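Local structure of transcriptional regulator, IclR family (Alicyclobacillus acidocaldarius subsp. acidocaldarius, 5TJJ) at residues L184-E187 and V188-K191; D154-S157 and T158-R161; A248-S251 and A252-G255; R238-K241 and A242-S246; L21-H24 and K25-Q28. The protein probably binds DNA as a transcription factor of the IclR family, pairing a helix-turn-helix domain with a larger C-terminal regulatory domain. All coordinates share one frame; numbering follows the deposited sequence.

Contact 1 of 5, residues L184-E187 and V188-K191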
loop_
_atom_site.group_PDB
_atom_site.type_symbol
_atom_site.label_atom_id
_atom_site.label_comp_id
_atom_site.label_asym_id
_atom_site.label_seq_id
_atom_site.Cartn_x
_atom_site.Cartn_y
_atom_site.Cartn_z
ATOM N N LEU A 184 -27.476 11.699 21.438
ATOM C CA LEU A 184 -26.016 11.609 21.458
ATOM C C LEU A 184 -25.407 10.976 20.186
ATOM O O LEU A 184 -24.367 11.441 19.712
ATOM C CB LEU A 184 -25.529 10.868 22.713
ATOM C CG LEU A 184 -25.697 11.661 24.011
ATOM C CD1 LEU A 184 -25.160 10.871 25.179
ATOM C CD2 LEU A 184 -25.011 13.014 23.911
ATOM N N LEU A 185 -26.050 9.954 19.629
ATOM C CA LEU A 185 -25.562 9.395 18.365
ATOM C C LEU A 185 -25.748 10.392 17.220
ATOM O O LEU A 185 -24.832 10.595 16.412
ATOM C CB LEU A 185 -26.216 8.066 18.029
ATOM C CG LEU A 185 -25.872 6.893 18.944
ATOM C CD1 LEU A 185 -26.852 5.744 18.734
ATOM C CD2 LEU A 185 -24.442 6.431 18.728
ATOM N N GLN A 186 -26.912 11.028 17.163
ATOM C CA GLN A 186 -27.154 12.040 16.136
ATOM C C GLN A 186 -26.088 13.117 16.189
ATOM O O GLN A 186 -25.522 13.449 15.136
ATOM C CB GLN A 186 -28.566 12.645 16.220
ATOM C CG GLN A 186 -29.575 11.886 15.381
ATOM C CD GLN A 186 -31.025 11.976 15.868
ATOM O OE1 GLN A 186 -31.348 12.626 16.868
ATOM N NE2 GLN A 186 -31.910 11.288 15.156
ATOM N N GLU A 187 -25.786 13.632 17.386
ATOM C CA GLU A 187 -24.848 14.748 17.477
ATOM C C GLU A 187 -23.424 14.302 17.154
ATOM O O GLU A 187 -22.687 15.071 16.530
ATOM C CB GLU A 187 -24.956 15.561 18.794
ATOM C CG GLU A 187 -24.034 15.152 19.934
ATOM C CD GLU A 187 -24.014 16.135 21.114
ATOM O OE1 GLU A 187 -24.483 17.282 20.965
ATOM O OE2 GLU A 187 -23.494 15.761 22.205
ATOM N N VAL A 188 -23.044 13.075 17.526
ATOM C CA VAL A 188 -21.754 12.536 17.107
ATOM C C VAL A 188 -21.669 12.488 15.575
ATOM O O VAL A 188 -20.651 12.826 15.010
ATOM C CB VAL A 188 -21.474 11.138 17.697
ATOM C CG1 VAL A 188 -20.254 10.482 17.051
ATOM C CG2 VAL A 188 -21.240 11.199 19.188
ATOM N N ARG A 189 -22.720 12.054 14.912
ATOM C CA ARG A 189 -22.749 12.070 13.459
ATOM C C ARG A 189 -22.715 13.521 12.889
ATOM O O ARG A 189 -22.019 13.778 11.922
ATOM C CB ARG A 189 -23.967 11.285 12.962
ATOM C CG ARG A 189 -23.982 10.998 11.473
ATOM C CD ARG A 189 -25.066 9.988 11.101
ATOM N NE ARG A 189 -26.372 10.251 11.740
ATOM C CZ ARG A 189 -27.465 10.777 11.163
ATOM N NH1 ARG A 189 -27.471 11.116 9.868
ATOM N NH2 ARG A 189 -28.577 10.960 11.889
ATOM N N GLU A 190 -23.451 14.455 13.487
ATOM C CA GLU A 190 -23.399 15.869 13.074
ATOM C C GLU A 190 -21.952 16.390 13.287
ATOM O O GLU A 190 -21.342 16.892 12.352
ATOM C CB GLU A 190 -24.482 16.729 13.813
ATOM C CG GLU A 190 -25.941 16.599 13.285
ATOM C CD GLU A 190 -27.083 17.081 14.250
ATOM O OE1 GLU A 190 -26.979 16.968 15.510
ATOM O OE2 GLU A 190 -28.148 17.555 13.741
ATOM N N LYS A 191 -21.371 16.174 14.476
ATOM C CA LYS A 191 -20.078 16.827 14.898
ATOM C C LYS A 191 -18.747 16.117 14.631
ATOM O O LYS A 191 -17.705 16.746 14.676
ATOM C CB LYS A 191 -20.106 17.173 16.392
ATOM C CG LYS A 191 -21.004 18.339 16.744
ATOM C CD LYS A 191 -21.155 18.437 18.265
ATOM C CE LYS A 191 -22.007 19.628 18.680
ATOM N NZ LYS A 191 -22.374 19.574 20.122
#
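Val-188 N donates to Leu-184 O and Lys-191 N to Glu-187 O, the first and last of four consecutive i-to-i+4 bonds that run the helix straight through from 184-187 into 188-191. The last of them measures 2.7 Å between Lys-191 N and Glu-187 O, and the residues that follow leave the helix. On the outer surface the same pair is joined again through its side chains: Lys-191 NZ lies 3.2 Å from Glu-187 OE1, a salt bridge at i, i+4 spacing. The ammonium group does not lie in the carboxylate plane but meets OE1 from above it, 64° out. Lys-191 reaches there fully extended, its CG turned opposite the carbonyl carbon (chi1 -73°), with CB packed on Glu-187 O. This amphipathic helix belongs to the IclR C-terminal domain, of the GAF clan; Leu-185 and Val-188 face inward on helix 144-151 and Ala-152, where branched aliphatic groups suit a buried face. Replacing Glu-187 by an alanine would probably leave the Lys-191 ammonium without its partner here and its long chain freer to swing. On a neighbouring side of the helix, Arg-189 bends at chi3 and brings NH2 to 3.7 Å from Gln-186 CG, which sits at the edge of the guanidinium. Both chains also pack against Trp-159, and a long, weak ion pair links Arg-189 to Glu-156.

Contact 2 of 5, residues D154-S157 and T158-R161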
loop_
_atom_site.group_PDB
_atom_site.type_symbol
_atom_site.label_atom_id
_atom_site.label_comp_id
_atom_site.label_asym_id
_atom_site.label_seq_id
_atom_site.Cartn_x
_atom_site.Cartn_y
_atom_site.Cartn_z
ATOM N N ASP A 154 -23.255 3.560 11.825
ATOM C CA ASP A 154 -24.079 2.487 11.292
ATOM C C ASP A 154 -25.466 2.989 10.897
ATOM O O ASP A 154 -25.901 4.068 11.311
ATOM C CB ASP A 154 -24.240 1.377 12.332
ATOM C CG ASP A 154 -22.945 0.644 12.628
ATOM O OD1 ASP A 154 -22.055 0.593 11.763
ATOM O OD2 ASP A 154 -22.809 0.110 13.741
ATOM N N ASP A 155 -26.172 2.168 10.119
ATOM C CA ASP A 155 -27.594 2.370 9.842
ATOM C C ASP A 155 -28.347 2.530 11.165
ATOM O O ASP A 155 -27.976 1.941 12.182
ATOM C CB ASP A 155 -28.180 1.179 9.040
ATOM C CG ASP A 155 -29.584 1.475 8.466
ATOM O OD1 ASP A 155 -29.707 2.332 7.558
ATOM O OD2 ASP A 155 -30.577 0.857 8.912
ATOM N N GLU A 156 -29.396 3.339 11.137
ATOM C CA GLU A 156 -30.268 3.520 12.285
ATOM C C GLU A 156 -30.896 2.226 12.760
ATOM O O GLU A 156 -31.198 2.128 13.953
ATOM C CB GLU A 156 -31.370 4.549 12.013
ATOM C CG GLU A 156 -30.917 5.985 12.299
ATOM C CD GLU A 156 -31.449 7.015 11.316
ATOM O OE1 GLU A 156 -30.618 7.785 10.782
ATOM O OE2 GLU A 156 -32.683 7.044 11.077
ATOM N N SER A 157 -31.081 1.243 11.867
ATOM C CA SER A 157 -31.614 -0.088 12.279
ATOM C C SER A 157 -30.715 -0.774 13.325
ATOM O O SER A 157 -31.212 -1.434 14.198
ATOM C CB SER A 157 -31.893 -1.012 11.076
ATOM O OG SER A 157 -30.702 -1.259 10.363
ATOM N N THR A 158 -29.405 -0.571 13.245
ATOM C CA THR A 158 -28.476 -1.055 14.254
ATOM C C THR A 158 -28.657 -0.292 15.573
ATOM O O THR A 158 -28.607 -0.891 16.648
ATOM C CB THR A 158 -27.023 -0.900 13.759
ATOM O OG1 THR A 158 -26.877 -1.572 12.502
ATOM C CG2 THR A 158 -26.015 -1.486 14.770
ATOM N N TRP A 159 -28.872 1.022 15.497
ATOM C CA TRP A 159 -29.076 1.791 16.715
ATOM C C TRP A 159 -30.254 1.195 17.465
ATOM O O TRP A 159 -30.179 0.973 18.664
ATOM C CB TRP A 159 -29.435 3.266 16.482
ATOM C CG TRP A 159 -28.520 4.088 15.767
ATOM C CD1 TRP A 159 -27.281 3.756 15.308
ATOM C CD2 TRP A 159 -28.723 5.464 15.441
ATOM N NE1 TRP A 159 -26.693 4.841 14.692
ATOM C CE2 TRP A 159 -27.550 5.911 14.766
ATOM C CE3 TRP A 159 -29.778 6.362 15.638
ATOM C CZ2 TRP A 159 -27.401 7.223 14.303
ATOM C CZ3 TRP A 159 -29.650 7.660 15.155
ATOM C CH2 TRP A 159 -28.454 8.085 14.504
ATOM N N ARG A 160 -31.343 0.975 16.743
ATOM C CA ARG A 160 -32.553 0.449 17.332
ATOM C C ARG A 160 -32.367 -0.958 17.883
ATOM O O ARG A 160 -32.892 -1.245 18.972
ATOM C CB ARG A 160 -33.723 0.513 16.360
ATOM C CG ARG A 160 -34.228 1.923 16.129
ATOM C CD ARG A 160 -35.557 1.934 15.404
ATOM N NE ARG A 160 -35.371 1.614 13.999
ATOM C CZ ARG A 160 -34.960 2.464 13.044
ATOM N NH1 ARG A 160 -34.845 2.023 11.784
ATOM N NH2 ARG A 160 -34.662 3.750 13.326
ATOM N N ARG A 161 -31.610 -1.807 17.181
ATOM C CA ARG A 161 -31.322 -3.147 17.689
ATOM C C ARG A 161 -30.552 -3.066 19.005
ATOM O O ARG A 161 -30.934 -3.691 19.993
ATOM C CB ARG A 161 -30.544 -4.027 16.677
ATOM C CG ARG A 161 -30.297 -5.459 17.179
ATOM C CD ARG A 161 -29.490 -6.323 16.225
ATOM N NE ARG A 161 -28.176 -5.740 15.903
ATOM C CZ ARG A 161 -27.131 -5.676 16.739
ATOM N NH1 ARG A 161 -27.217 -6.109 17.999
ATOM N NH2 ARG A 161 -26.005 -5.134 16.319
#
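Asp-154 to Thr-158 and Glu-156 to Trp-159 are two of the side-chain pairs of a helix start, where the chain enters helix 156-164 at the surface of the C-terminal domain. Asp-155 is the N-cap: its OD2 accepts from Ser-157 N at 3.0 Å, from above the carboxylate plane, and from Ser-157 OG at 2.6 Å through the anti lone pair. Two donors thus grip one oxygen. Ser-157 OG can take part because it stands between its own backbone N and carbonyl carbon (chi1 61°), facing back toward the cap. The first turn has only a weak bond, Thr-158 N to Asp-155 O, whereas Arg-160 N to Glu-156 O is a regular helical bond. Across the start of the helix, Thr-158 CG2 lies 3.7 Å from Asp-154 OD2, the oxygen that also makes a salt bridge with Arg-110. Glu-156 uses its CG methylene on Trp-159: CG stands over one face of the indole, 3.6 Å from the centroid of the six-membered ring, a CH-pi contact. The buried indole suits this inward position, since it packs against helix 178-191 and NE1 donates to Leu-151 O. On the outer side Arg-160 folds back, placing its guanidinium face over Glu-156 O and NH2 3.6 Å from Glu-156 CB. A carboxylate at the cap is likely to interact favourably with the positive end of the helix dipole, while the charge of Glu-156 remains 4.5 Å, between OE2 and Arg-160 NH2, from a cation it does not bridge.

Contact 3 of 5, residues A248-S251 and A252-G255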
loop_
_atom_site.group_PDB
_atom_site.type_symbol
_atom_site.label_atom_id
_atom_site.label_comp_id
_atom_site.label_asym_id
_atom_site.label_seq_id
_atom_site.Cartn_x
_atom_site.Cartn_y
_atom_site.Cartn_z
ATOM N N ALA A 248 -8.058 12.078 10.341
ATOM C CA ALA A 248 -8.040 12.421 8.934
ATOM C C ALA A 248 -6.897 11.714 8.224
ATOM O O ALA A 248 -7.104 11.155 7.148
ATOM C CB ALA A 248 -7.930 13.935 8.752
ATOM N N LYS A 249 -5.703 11.731 8.815
ATOM C CA LYS A 249 -4.536 11.048 8.201
ATOM C C LYS A 249 -4.692 9.533 8.106
ATOM O O LYS A 249 -4.563 8.962 7.039
ATOM C CB LYS A 249 -3.251 11.389 8.944
ATOM C CG LYS A 249 -2.831 12.841 8.789
ATOM C CD LYS A 249 -1.663 13.158 9.704
ATOM C CE LYS A 249 -1.302 14.630 9.616
ATOM N NZ LYS A 249 0.127 14.886 9.966
ATOM N N VAL A 250 -5.026 8.911 9.227
ATOM C CA VAL A 250 -5.269 7.474 9.301
ATOM C C VAL A 250 -6.439 7.026 8.411
ATOM O O VAL A 250 -6.367 5.951 7.833
ATOM C CB VAL A 250 -5.498 6.996 10.757
ATOM C CG1 VAL A 250 -5.618 5.471 10.842
ATOM C CG2 VAL A 250 -4.341 7.426 11.654
ATOM N N SER A 251 -7.498 7.844 8.316
ATOM C CA SER A 251 -8.574 7.626 7.332
ATOM C C SER A 251 -8.026 7.617 5.927
ATOM O O SER A 251 -8.262 6.660 5.209
ATOM C CB SER A 251 -9.714 8.648 7.450
ATOM O OG SER A 251 -10.314 8.543 8.737
ATOM N N ALA A 252 -7.242 8.613 5.547
ATOM C CA ALA A 252 -6.565 8.547 4.226
ATOM C C ALA A 252 -5.714 7.237 4.064
ATOM O O ALA A 252 -5.743 6.602 3.001
ATOM C CB ALA A 252 -5.730 9.801 3.948
ATOM N N TRP A 253 -5.011 6.808 5.117
ATOM C CA TRP A 253 -4.179 5.578 5.031
ATOM C C TRP A 253 -4.999 4.273 5.001
ATOM O O TRP A 253 -4.520 3.230 4.557
ATOM C CB TRP A 253 -3.158 5.528 6.160
ATOM C CG TRP A 253 -2.373 6.801 6.308
ATOM C CD1 TRP A 253 -2.138 7.754 5.355
ATOM C CD2 TRP A 253 -1.719 7.244 7.477
ATOM N NE1 TRP A 253 -1.392 8.762 5.871
ATOM C CE2 TRP A 253 -1.118 8.474 7.178
ATOM C CE3 TRP A 253 -1.585 6.721 8.771
ATOM C CZ2 TRP A 253 -0.369 9.190 8.121
ATOM C CZ3 TRP A 253 -0.847 7.436 9.711
ATOM C CH2 TRP A 253 -0.248 8.660 9.373
ATOM N N SER A 254 -6.248 4.348 5.451
ATOM C CA SER A 254 -7.162 3.230 5.370
ATOM C C SER A 254 -7.925 3.279 4.061
ATOM O O SER A 254 -8.879 2.535 3.920
ATOM C CB SER A 254 -8.168 3.267 6.522
ATOM O OG SER A 254 -7.545 3.490 7.759
ATOM N N GLY A 255 -7.537 4.153 3.120
ATOM C CA GLY A 255 -8.200 4.255 1.818
ATOM C C GLY A 255 -9.425 5.150 1.720
ATOM O O GLY A 255 -10.062 5.191 0.672
#
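Trp-253 lays its indole back along the preceding turn, with CG opposite the carbonyl carbon (chi1 -50°), and one ring face comes down on the backbone of Lys-249. Lys-249 O stands 3.1 Å above the ring plane, toward its rim, while also accepting in its carbonyl plane from Trp-253 N. Beside it Lys-249 CB makes a CH-pi contact, 4.2 Å from the centroid of the six-membered ring, and the rest of that lysine runs on, extended. Val-250 CG2 touches Trp-253 CZ3 at 4.0 Å. The other subunit takes part too: its Pro-71 packs on the indole and its Asp-56 receives a weak bond from NE1. Putting an alanine at Trp-253 would probably uncover Lys-249 and Val-250 and leave a gap facing Pro-71 of the second subunit. One residue on, Ser-254 turns OG back (chi1 -47°) to Val-250 O at 2.7 Å; its own N reaches the same oxygen from the opposite face, so two donors hold one carbonyl. Gly-255, at positive phi (86°), suits a backbone that would jam a CB against the preceding carbonyl. With Gly-255 N bonded to Ala-252 O and Tyr-256 N to Ser-251 O, this is the Schellman motif that ends helix 233-253.

Contact 4 of 5, residues R238-K241 and A242-S246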
loop_
_atom_site.group_PDB
_atom_site.type_symbol
_atom_site.label_atom_id
_atom_site.label_comp_id
_atom_site.label_asym_id
_atom_site.label_seq_id
_atom_site.Cartn_x
_atom_site.Cartn_y
_atom_site.Cartn_z
ATOM N N ARG A 238 -8.652 21.024 22.720
ATOM C CA ARG A 238 -7.350 20.713 22.129
ATOM C C ARG A 238 -7.236 19.268 21.671
ATOM O O ARG A 238 -6.645 18.981 20.641
ATOM C CB ARG A 238 -6.208 21.042 23.106
ATOM C CG ARG A 238 -4.826 21.067 22.459
ATOM C CD ARG A 238 -3.687 21.062 23.470
ATOM N NE ARG A 238 -3.568 22.344 24.176
ATOM C CZ ARG A 238 -3.889 22.578 25.459
ATOM N NH1 ARG A 238 -4.351 21.602 26.256
ATOM N NH2 ARG A 238 -3.734 23.809 25.952
ATOM N N ALA A 239 -7.813 18.357 22.429
ATOM C CA ALA A 239 -7.727 16.945 22.121
ATOM C C ALA A 239 -8.591 16.557 20.907
ATOM O O ALA A 239 -8.214 15.721 20.084
ATOM C CB ALA A 239 -8.119 16.159 23.348
ATOM N N VAL A 240 -9.754 17.177 20.800
ATOM C CA VAL A 240 -10.628 17.022 19.646
ATOM C C VAL A 240 -9.879 17.424 18.386
ATOM O O VAL A 240 -9.901 16.702 17.400
ATOM C CB VAL A 240 -11.921 17.866 19.801
ATOM C CG1 VAL A 240 -12.717 17.950 18.487
ATOM C CG2 VAL A 240 -12.777 17.263 20.896
ATOM N N LYS A 241 -9.198 18.560 18.447
ATOM C CA LYS A 241 -8.473 19.088 17.298
ATOM C C LYS A 241 -7.282 18.178 16.917
ATOM O O LYS A 241 -7.064 17.924 15.742
ATOM C CB LYS A 241 -8.066 20.544 17.555
ATOM C CG LYS A 241 -7.724 21.345 16.299
ATOM C CD LYS A 241 -7.200 22.748 16.629
ATOM C CE LYS A 241 -6.036 23.137 15.734
ATOM N NZ LYS A 241 -5.504 24.468 16.136
ATOM N N ALA A 242 -6.578 17.623 17.902
ATOM C CA ALA A 242 -5.450 16.712 17.639
ATOM C C ALA A 242 -5.945 15.334 17.114
ATOM O O ALA A 242 -5.473 14.856 16.096
ATOM C CB ALA A 242 -4.590 16.561 18.890
ATOM N N LEU A 243 -6.921 14.740 17.789
ATOM C CA LEU A 243 -7.574 13.523 17.317
ATOM C C LEU A 243 -8.136 13.621 15.901
ATOM O O LEU A 243 -7.978 12.682 15.126
ATOM C CB LEU A 243 -8.709 13.104 18.273
ATOM C CG LEU A 243 -8.172 12.607 19.619
ATOM C CD1 LEU A 243 -9.291 12.613 20.632
ATOM C CD2 LEU A 243 -7.511 11.229 19.484
ATOM N N LYS A 244 -8.790 14.728 15.563
ATOM C CA LYS A 244 -9.264 14.931 14.181
ATOM C C LYS A 244 -8.168 15.071 13.143
ATOM O O LYS A 244 -8.314 14.517 12.062
ATOM C CB LYS A 244 -10.201 16.130 14.067
ATOM C CG LYS A 244 -11.611 15.791 14.469
ATOM C CD LYS A 244 -12.474 17.040 14.445
ATOM C CE LYS A 244 -13.958 16.687 14.449
ATOM N NZ LYS A 244 -14.745 17.895 14.078
ATOM N N GLU A 245 -7.093 15.806 13.448
ATOM C CA GLU A 245 -5.949 15.870 12.536
ATOM C C GLU A 245 -5.353 14.473 12.300
ATOM O O GLU A 245 -5.082 14.098 11.156
ATOM C CB GLU A 245 -4.882 16.843 13.030
ATOM C CG GLU A 245 -5.315 18.295 12.892
ATOM C CD GLU A 245 -4.395 19.293 13.604
ATOM O OE1 GLU A 245 -3.179 19.008 13.722
ATOM O OE2 GLU A 245 -4.892 20.373 14.035
ATOM N N SER A 246 -5.215 13.696 13.376
ATOM C CA SER A 246 -4.726 12.344 13.276
ATOM C C SER A 246 -5.701 11.417 12.581
ATOM O O SER A 246 -5.281 10.588 11.808
ATOM C CB SER A 246 -4.363 11.783 14.646
ATOM O OG SER A 246 -3.200 12.429 15.109
#
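Leu-243 and Ala-239 form the tight side of this turn of helix 233-253, and Lys-241 and Glu-245 its loose side. On the tight side Leu-243 N donates to Ala-239 O at 2.8 Å, and the leucine side chain closes on the same oxygen, with CG 3.1 Å and CD1 3.3 Å from Ala-239 O. Leu-243 CG lies opposite the carbonyl carbon (chi1 -69°), which turns the side chain inward to Val-207, Val-209, Leu-222 and Cys-224. Ala-239 and Ala-242, small and buried, let helix 86-101 approach through Thr-101 and His-100. Helix 233-253 thus packs on strands 204-212 and 218-227 of the antiparallel sheet of the IclR C-terminal domain and also against helix 86-101. An intermediate strip is lined by Val-240 and Lys-244, which run side by side and point the same way. Their contact is light, Val-240 CG1 to Lys-244 CD at 4.2 Å, and the extended lysine, an aliphatic stem with a polar end, goes on past Tyr-193 to hydrogen-bond through NZ with Lys-191 O. At the solvent side, Lys-241 and Glu-245 have opposite charges but make no salt bridge: Lys-241 NZ stays 4.6 Å from Glu-245 OE2. Both residues are exposed, and water probably weakens their attraction. A kink at chi3 (139°) turns the lysine's end so that Lys-241 CE, rather than NZ, rests 3.4 Å from Glu-245 OE2.

Contact 5 of 5, residues L21-H24 and K25-Q28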
loop_
_atom_site.group_PDB
_atom_site.type_symbol
_atom_site.label_atom_id
_atom_site.label_comp_id
_atom_site.label_asym_id
_atom_site.label_seq_id
_atom_site.Cartn_x
_atom_site.Cartn_y
_atom_site.Cartn_z
ATOM N N LEU A 21 -6.615 9.627 -9.290
ATOM C CA LEU A 21 -6.742 8.388 -10.073
ATOM C C LEU A 21 -7.027 7.126 -9.257
ATOM O O LEU A 21 -7.323 6.087 -9.824
ATOM C CB LEU A 21 -5.511 8.189 -10.959
ATOM C CG LEU A 21 -5.356 9.275 -12.048
ATOM C CD1 LEU A 21 -4.077 9.040 -12.824
ATOM C CD2 LEU A 21 -6.561 9.315 -12.993
ATOM N N SER A 22 -6.946 7.232 -7.934
ATOM C CA SER A 22 -7.205 6.142 -7.039
ATOM C C SER A 22 -8.663 6.107 -6.624
ATOM O O SER A 22 -9.041 5.219 -5.884
ATOM C CB SER A 22 -6.301 6.261 -5.788
ATOM O OG SER A 22 -6.754 7.270 -4.903
ATOM N N ARG A 23 -9.464 7.081 -7.056
ATOM C CA ARG A 23 -10.920 7.067 -6.820
ATOM C C ARG A 23 -11.581 6.287 -7.923
ATOM O O ARG A 23 -11.324 6.560 -9.097
ATOM C CB ARG A 23 -11.511 8.476 -6.837
ATOM C CG ARG A 23 -10.856 9.468 -5.895
ATOM C CD ARG A 23 -11.531 10.825 -5.995
ATOM N NE ARG A 23 -12.593 10.960 -4.997
ATOM C CZ ARG A 23 -12.524 11.692 -3.885
ATOM N NH1 ARG A 23 -11.430 12.417 -3.591
ATOM N NH2 ARG A 23 -13.571 11.714 -3.061
ATOM N N HIS A 24 -12.452 5.349 -7.552
ATOM C CA HIS A 24 -13.125 4.487 -8.533
ATOM C C HIS A 24 -13.693 5.288 -9.697
ATOM O O HIS A 24 -13.551 4.879 -10.840
ATOM C CB HIS A 24 -14.257 3.606 -7.913
ATOM C CG HIS A 24 -14.467 2.320 -8.658
ATOM N ND1 HIS A 24 -15.186 2.248 -9.830
ATOM C CD2 HIS A 24 -13.957 1.082 -8.454
ATOM C CE1 HIS A 24 -15.140 1.012 -10.296
ATOM N NE2 HIS A 24 -14.393 0.289 -9.484
ATOM N N LYS A 25 -14.309 6.430 -9.394
ATOM C CA LYS A 25 -14.933 7.252 -10.407
ATOM C C LYS A 25 -13.935 7.754 -11.452
ATOM O O LYS A 25 -14.215 7.681 -12.638
ATOM C CB LYS A 25 -15.679 8.426 -9.769
ATOM C CG LYS A 25 -16.714 9.070 -10.687
ATOM C CD LYS A 25 -17.726 9.905 -9.902
ATOM C CE LYS A 25 -17.041 11.022 -9.099
ATOM N NZ LYS A 25 -17.973 11.810 -8.245
ATOM N N TYR A 26 -12.763 8.201 -11.015
ATOM C CA TYR A 26 -11.750 8.783 -11.896
ATOM C C TYR A 26 -10.636 7.809 -12.277
ATOM O O TYR A 26 -9.563 8.244 -12.691
ATOM C CB TYR A 26 -11.165 10.039 -11.224
ATOM C CG TYR A 26 -12.193 11.111 -10.997
ATOM C CD1 TYR A 26 -12.497 12.041 -11.994
ATOM C CD2 TYR A 26 -12.898 11.173 -9.812
ATOM C CE1 TYR A 26 -13.472 13.014 -11.800
ATOM C CE2 TYR A 26 -13.865 12.132 -9.606
ATOM C CZ TYR A 26 -14.148 13.052 -10.596
ATOM O OH TYR A 26 -15.120 14.006 -10.346
ATOM N N ARG A 27 -10.872 6.503 -12.158
ATOM C CA ARG A 27 -9.806 5.511 -12.358
ATOM C C ARG A 27 -9.214 5.449 -13.751
ATOM O O ARG A 27 -8.041 5.096 -13.909
ATOM C CB ARG A 27 -10.269 4.114 -11.972
ATOM C CG ARG A 27 -11.333 3.533 -12.880
ATOM C CD ARG A 27 -11.899 2.245 -12.322
ATOM N NE ARG A 27 -13.218 2.021 -12.889
ATOM C CZ ARG A 27 -13.674 0.897 -13.428
ATOM N NH1 ARG A 27 -12.931 -0.213 -13.459
ATOM N NH2 ARG A 27 -14.911 0.891 -13.921
ATOM N N GLN A 28 -10.049 5.727 -14.750
ATOM C CA GLN A 28 -9.618 5.934 -16.140
ATOM C C GLN A 28 -10.085 7.337 -16.564
ATOM O O GLN A 28 -11.266 7.525 -16.921
ATOM C CB GLN A 28 -10.199 4.861 -17.073
ATOM C CG GLN A 28 -9.751 3.437 -16.769
ATOM C CD GLN A 28 -8.315 3.109 -17.170
ATOM O OE1 GLN A 28 -7.667 3.820 -17.960
ATOM N NE2 GLN A 28 -7.806 2.003 -16.627
HETATM O O HOH W 1 -6.709 4.438 -11.858
#
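Arg-23 O and His-24 O accept only weak bonds, from Tyr-26 N at 2.9 Å and Arg-27 N at 3.4 Å, as the chain turns between helix 9-21 and strand 29-30. A water ties the ends of the turn together, donating to both Leu-21 O and Arg-27 O, and Arg-27 CA points its hydrogen almost straight at Leu-21 O. On the exposed side of the turn His-24 and Arg-27 run side by side in the same direction. Arg-27 CD stands over one face of the imidazole, 4.1 Å from the ring centroid, a CH-pi contact; in return His-24 CE1 lies over one guanidinium face, 3.4 Å from Arg-27 NE. Ring and guanidinium are 34° apart, so they overlap at a slant. Arg-27 is placed there by a CG lodged between its backbone N and carbonyl carbon (chi1 68°) and a chain extended as far as NE. Leu-83 of the second subunit packs on both residues. Arg-23 lies alongside Tyr-26, its CD 4.1 Å from Tyr-26 CD2, while the tyrosine hydroxyl bonds to Arg-37. Leu-21, apolar and buried, with CD2 against Tyr-26 O, packs on Leu-69 of strand 66-69, joining the turn to the small sheet of the helix-turn-helix domain. The bridging water probably supports the turn where direct bonds are weak, and a protonated imidazole would be likely to weaken the His-24 and Arg-27 pairing.

In the fold
Along the chain the order is contact 5, contact 2, contact 1, contact 4 and contact 3. Contact 5 alone lies in the helix-turn-helix domain; contacts 1, 2 and 4 belong to the C-terminal domain. Contacts 1 and 2, with centres 14 Å apart, occupy successive helices, 178-191 and 156-164, which meet through Leu-185 and Trp-159. Contact 1 also touches contact 4, where Lys-191 O meets Lys-244 NZ. Contacts 4 and 3 follow one another on helix 233-253, which runs from beside the main sheet toward contact 5, about 7 Å from contact 3 at the nearest atoms. Contacts 3 and 5 both touch the second subunit, so part of the dimer interface lies near where the helix-turn-helix and C-terminal parts approach each other.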